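Local coordinates for protein deadlock (PDB 5XYV) that binds the chromoshadow domain of Rhino directly through its N-terminal region, as part of the Rhino-Deadlock-Cutoff complex that serves germline piRNA cluster specification and oogenesis, at the interface of chains B and A. Sequence-based numbering; all coordinates share one arbitrary frame. Chains: chain A, Protein deadlock; chain B, Rhino.

Contact 1: the interface of chains B and A. Residues chain B 58-59, 62-63; chain A 48-50.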
# COMPACT_ATOMS: atom_id res chain seq x y z
N TYR B 58 4.20 1.73 -5.77
CA TYR B 58 2.94 2.47 -5.93
C TYR B 58 2.27 2.76 -4.57
O TYR B 58 1.81 3.88 -4.34
CB TYR B 58 1.95 1.71 -6.82
CG TYR B 58 0.55 2.28 -6.71
CD1 TYR B 58 0.20 3.46 -7.36
CD2 TYR B 58 -0.40 1.67 -5.93
CE1 TYR B 58 -1.08 4.00 -7.23
CE2 TYR B 58 -1.68 2.20 -5.80
CZ TYR B 58 -2.01 3.36 -6.46
OH TYR B 58 -3.27 3.89 -6.31
N PHE B 59 2.18 1.76 -3.69
CA PHE B 59 1.60 1.98 -2.37
C PHE B 59 2.40 2.99 -1.54
O PHE B 59 1.83 3.76 -0.79
CB PHE B 59 1.50 0.69 -1.58
CG PHE B 59 0.37 -0.19 -2.01
CD1 PHE B 59 -0.94 0.26 -1.94
CD2 PHE B 59 0.61 -1.49 -2.41
CE1 PHE B 59 -2.00 -0.55 -2.31
CE2 PHE B 59 -0.45 -2.31 -2.80
CZ PHE B 59 -1.75 -1.84 -2.75
N LEU B 62 1.47 6.60 -1.92
CA LEU B 62 0.22 7.07 -1.35
C LEU B 62 0.49 7.64 0.04
O LEU B 62 1.49 7.29 0.68
CB LEU B 62 -0.82 5.95 -1.26
CG LEU B 62 -1.04 4.97 -2.41
CD1 LEU B 62 -2.39 4.29 -2.32
CD2 LEU B 62 -0.83 5.59 -3.75
N ARG B 63 -0.39 8.49 0.53
CA ARG B 63 -0.19 8.98 1.88
C ARG B 63 -0.92 8.12 2.90
O ARG B 63 -2.14 8.02 2.90
CB ARG B 63 -0.59 10.45 1.99
CG ARG B 63 0.51 11.35 1.43
CD ARG B 63 1.82 11.04 2.16
NE ARG B 63 2.93 10.73 1.25
CZ ARG B 63 4.03 11.47 1.15
NH1 ARG B 63 4.19 12.54 1.91
NH2 ARG B 63 4.99 11.12 0.29
N TYR A 48 -6.21 9.81 -2.62
CA TYR A 48 -6.47 8.70 -1.71
C TYR A 48 -5.62 8.74 -0.44
O TYR A 48 -4.50 9.24 -0.43
CB TYR A 48 -6.26 7.36 -2.42
CG TYR A 48 -5.35 7.42 -3.63
CD1 TYR A 48 -3.98 7.30 -3.49
CD2 TYR A 48 -5.87 7.56 -4.91
CE1 TYR A 48 -3.15 7.36 -4.58
CE2 TYR A 48 -5.05 7.60 -6.02
CZ TYR A 48 -3.69 7.50 -5.85
OH TYR A 48 -2.87 7.54 -6.95
N CYS A 49 -6.20 8.23 0.64
CA CYS A 49 -5.46 7.93 1.85
C CYS A 49 -5.56 6.44 2.11
O CYS A 49 -6.61 5.84 1.90
CB CYS A 49 -6.00 8.71 3.05
SG CYS A 49 -6.49 10.41 2.70
N ILE A 50 -4.46 5.82 2.54
CA ILE A 50 -4.50 4.45 3.02
C ILE A 50 -4.65 4.49 4.55
O ILE A 50 -3.89 5.17 5.25
CB ILE A 50 -3.25 3.65 2.61
CG1 ILE A 50 -3.13 3.62 1.08
CG2 ILE A 50 -3.34 2.24 3.12
CD1 ILE A 50 -2.24 2.49 0.57

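Contact 2: the interface of chains B and A. Residues chain B 19, 21, 30; chain A 4, 39-40, 43-44, 48.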
# COMPACT_ATOMS: atom_id res chain seq x y z
N HIS B 19 -3.05 3.89 -10.67
CA HIS B 19 -4.18 4.04 -9.78
C HIS B 19 -4.63 2.67 -9.31
O HIS B 19 -4.21 1.65 -9.86
CB HIS B 19 -5.32 4.78 -10.50
CG HIS B 19 -6.48 5.15 -9.63
ND1 HIS B 19 -6.33 5.80 -8.41
CD2 HIS B 19 -7.81 5.02 -9.80
CE1 HIS B 19 -7.51 6.02 -7.88
NE2 HIS B 19 -8.44 5.56 -8.70
N TYR B 21 -8.29 0.68 -7.23
CA TYR B 21 -9.62 0.80 -6.64
C TYR B 21 -9.91 -0.48 -5.90
O TYR B 21 -9.64 -1.58 -6.39
CB TYR B 21 -10.66 1.11 -7.71
CG TYR B 21 -12.05 1.29 -7.17
CD1 TYR B 21 -12.36 2.35 -6.32
CD2 TYR B 21 -13.05 0.41 -7.51
CE1 TYR B 21 -13.65 2.50 -5.83
CE2 TYR B 21 -14.31 0.55 -7.03
CZ TYR B 21 -14.62 1.59 -6.19
OH TYR B 21 -15.91 1.71 -5.73
N PHE B 30 -4.92 -0.03 -11.97
CA PHE B 30 -5.08 0.53 -13.29
C PHE B 30 -3.70 0.87 -13.82
O PHE B 30 -2.98 1.68 -13.22
CB PHE B 30 -6.01 1.75 -13.24
CG PHE B 30 -7.34 1.43 -12.61
CD1 PHE B 30 -8.30 0.72 -13.32
CD2 PHE B 30 -7.60 1.78 -11.29
CE1 PHE B 30 -9.52 0.39 -12.74
CE2 PHE B 30 -8.82 1.46 -10.70
CZ PHE B 30 -9.78 0.76 -11.43
N LEU A 4 -3.90 11.96 -12.77
CA LEU A 4 -5.15 11.28 -13.11
C LEU A 4 -6.14 12.17 -13.87
O LEU A 4 -7.07 11.67 -14.49
CB LEU A 4 -5.82 10.73 -11.85
CG LEU A 4 -4.98 9.76 -11.01
CD1 LEU A 4 -5.80 9.21 -9.87
CD2 LEU A 4 -4.41 8.65 -11.86
N GLY A 39 -18.45 4.88 -6.46
CA GLY A 39 -17.18 5.06 -5.78
C GLY A 39 -16.00 4.90 -6.73
O GLY A 39 -14.93 5.46 -6.50
N PHE A 40 -16.19 4.13 -7.79
CA PHE A 40 -15.14 3.99 -8.81
C PHE A 40 -14.88 5.31 -9.52
O PHE A 40 -13.75 5.66 -9.78
CB PHE A 40 -15.54 2.91 -9.82
CG PHE A 40 -14.73 2.92 -11.08
CD1 PHE A 40 -13.43 2.43 -11.10
CD2 PHE A 40 -15.29 3.39 -12.26
CE1 PHE A 40 -12.68 2.42 -12.28
CE2 PHE A 40 -14.55 3.36 -13.45
CZ PHE A 40 -13.24 2.88 -13.45
N SER A 43 -13.19 7.81 -7.23
CA SER A 43 -11.83 7.44 -6.83
C SER A 43 -10.76 8.09 -7.70
O SER A 43 -9.62 8.28 -7.27
CB SER A 43 -11.65 5.92 -6.86
OG SER A 43 -11.35 5.47 -8.17
N TRP A 44 -11.11 8.41 -8.93
CA TRP A 44 -10.19 9.10 -9.82
C TRP A 44 -10.03 10.57 -9.48
O TRP A 44 -8.97 11.14 -9.71
CB TRP A 44 -10.63 8.99 -11.28
CG TRP A 44 -10.75 7.61 -11.76
CD1 TRP A 44 -11.85 6.79 -11.68
CD2 TRP A 44 -9.73 6.84 -12.39
NE1 TRP A 44 -11.56 5.57 -12.23
CE2 TRP A 44 -10.26 5.57 -12.68
CE3 TRP A 44 -8.40 7.11 -12.75
CZ2 TRP A 44 -9.52 4.57 -13.31
CZ3 TRP A 44 -7.67 6.12 -13.36
CH2 TRP A 44 -8.23 4.86 -13.64
N TYR A 48 -6.21 9.81 -2.62
CA TYR A 48 -6.47 8.70 -1.71
C TYR A 48 -5.62 8.74 -0.44
O TYR A 48 -4.50 9.24 -0.43
CB TYR A 48 -6.26 7.36 -2.42
CG TYR A 48 -5.35 7.42 -3.63
CD1 TYR A 48 -3.98 7.30 -3.49
CD2 TYR A 48 -5.87 7.56 -4.91
CE1 TYR A 48 -3.15 7.36 -4.58
CE2 TYR A 48 -5.05 7.60 -6.02
CZ TYR A 48 -3.69 7.50 -5.85
OH TYR A 48 -2.87 7.54 -6.95

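Contact 1: the interface of chains B and A
B:Leu62 and A:Ile50 meet methyl to methyl at the apolar centre of this patch, where the chromoshadow domain of Rhino receives the C-terminal strand of the Deadlock fragment. The leucine CD1 lies 3.4 Å from the isoleucine CD1, a snug fit, and also rests against CG1 of the same side chain. A:Ile50 turns CG1 anti to its carbonyl carbon (chi1 -60°), which sends the terminal methyl on toward the ring of B:Phe59; there CD1 of the ring and CD1 of the isoleucine are 3.6 Å apart, the two side chains crossing at about a right angle. The other leucine branch, CD2, faces the CD1/CE1 side of A:Tyr48, a poorly ordered ring whose exact placement is doubtful, and within Rhino the same methyl lies over a rim of the B:Tyr58 ring. An alanine in place of B:Leu62 would probably leave A:Ile50 CD1 without its leucine partner and open a gap beside B:Phe59 and B:Tyr58. Farther out, B:Tyr58 and A:Tyr48 approach tip to tip. At the polar rim, the backbone N-H of A:Ile50 donates to the carbonyl O of B:Arg63 over 3.2 Å. This bond accompanies a parallel bridge between B:Arg63 and A:Cys49, which pairs Rhino strand 63-65 with Deadlock strand 49-51 just beyond the end of Rhino helix 52-60.

Contact 2: the interface of chains B and A
B:His19 and B:Tyr21 both swing CG anti to the backbone N (chi1 -172° in the histidine), and from alternate positions on strand 14-23 of the Rhino chromoshadow domain their rings reach Deadlock helix 30-45. The imidazole is held at its tip. Its NE2 shares a nearly straight hydrogen bond with the hydroxyl OG of A:Ser43, 3.0 Å long and 173° at the hydrogen, although which partner donates is not settled by the structure. A:Ser43 holds OG between its backbone N and carbonyl carbon (chi1 83°), where the hydroxyl also donates to the carbonyl O of A:Phe40, one turn earlier, at 2.9 Å. Since the hydroxyl's one hydrogen is spent on A:Phe40 O, OG probably accepts from NE2 of the histidine. The imidazole leans its CD2 edge onto one face of the A:Trp44 indole, CD2 lying 3.5 Å above that plane and toward its rim. Farther along, the CZ2/CH2 edge of the same indole leans onto the B:Phe30 face, CZ2 over its centre. B:Phe30 in turn directs its tip into the edge of the A:Phe40 ring, its CZ lying 3.5 Å from CE1 of that phenylalanine. Within Deadlock, A:Trp44 NE1 stands over a face of A:Phe40, tying the two aromatic residues of the helix together. B:Tyr21 lies against the helix backbone, with CA of A:Phe40 over its face in a CH-pi contact, 3.8 Å from the ring centroid. Beside that CA, the backbone N of A:Phe40 lies over the CZ-OH end of the ring, 3.2 Å from the phenol OH of B:Tyr21, at most a weak polar contact, while CE1 borders the carbonyl O of A:Gly39. On the same side of the imidazole as the indole, but nearer ND1, CD1 of A:Leu4 lies 3.7 Å from B:His19 ND1.

Contact 1 and contact 2 have centres about 11 Å apart, measured between the mean C-alpha positions of each, and A:Tyr48 belongs to both. It lies in the short loop between Deadlock helix 30-45, which serves contact 2, and strand 49-51, which serves contact 1. On Rhino the contacts draw on separate elements: strands 14-23 and 26-33 for contact 2; helix 52-60, the following loop residue B:Leu62 and strand 63-65 for contact 1. Deadlock thus bridges the sheet and the C-terminal segment of the Rhino chain, apparently recognising it by helix and strand together, with A:Leu4 assisting. The deposited assembly holds two copies of each protein.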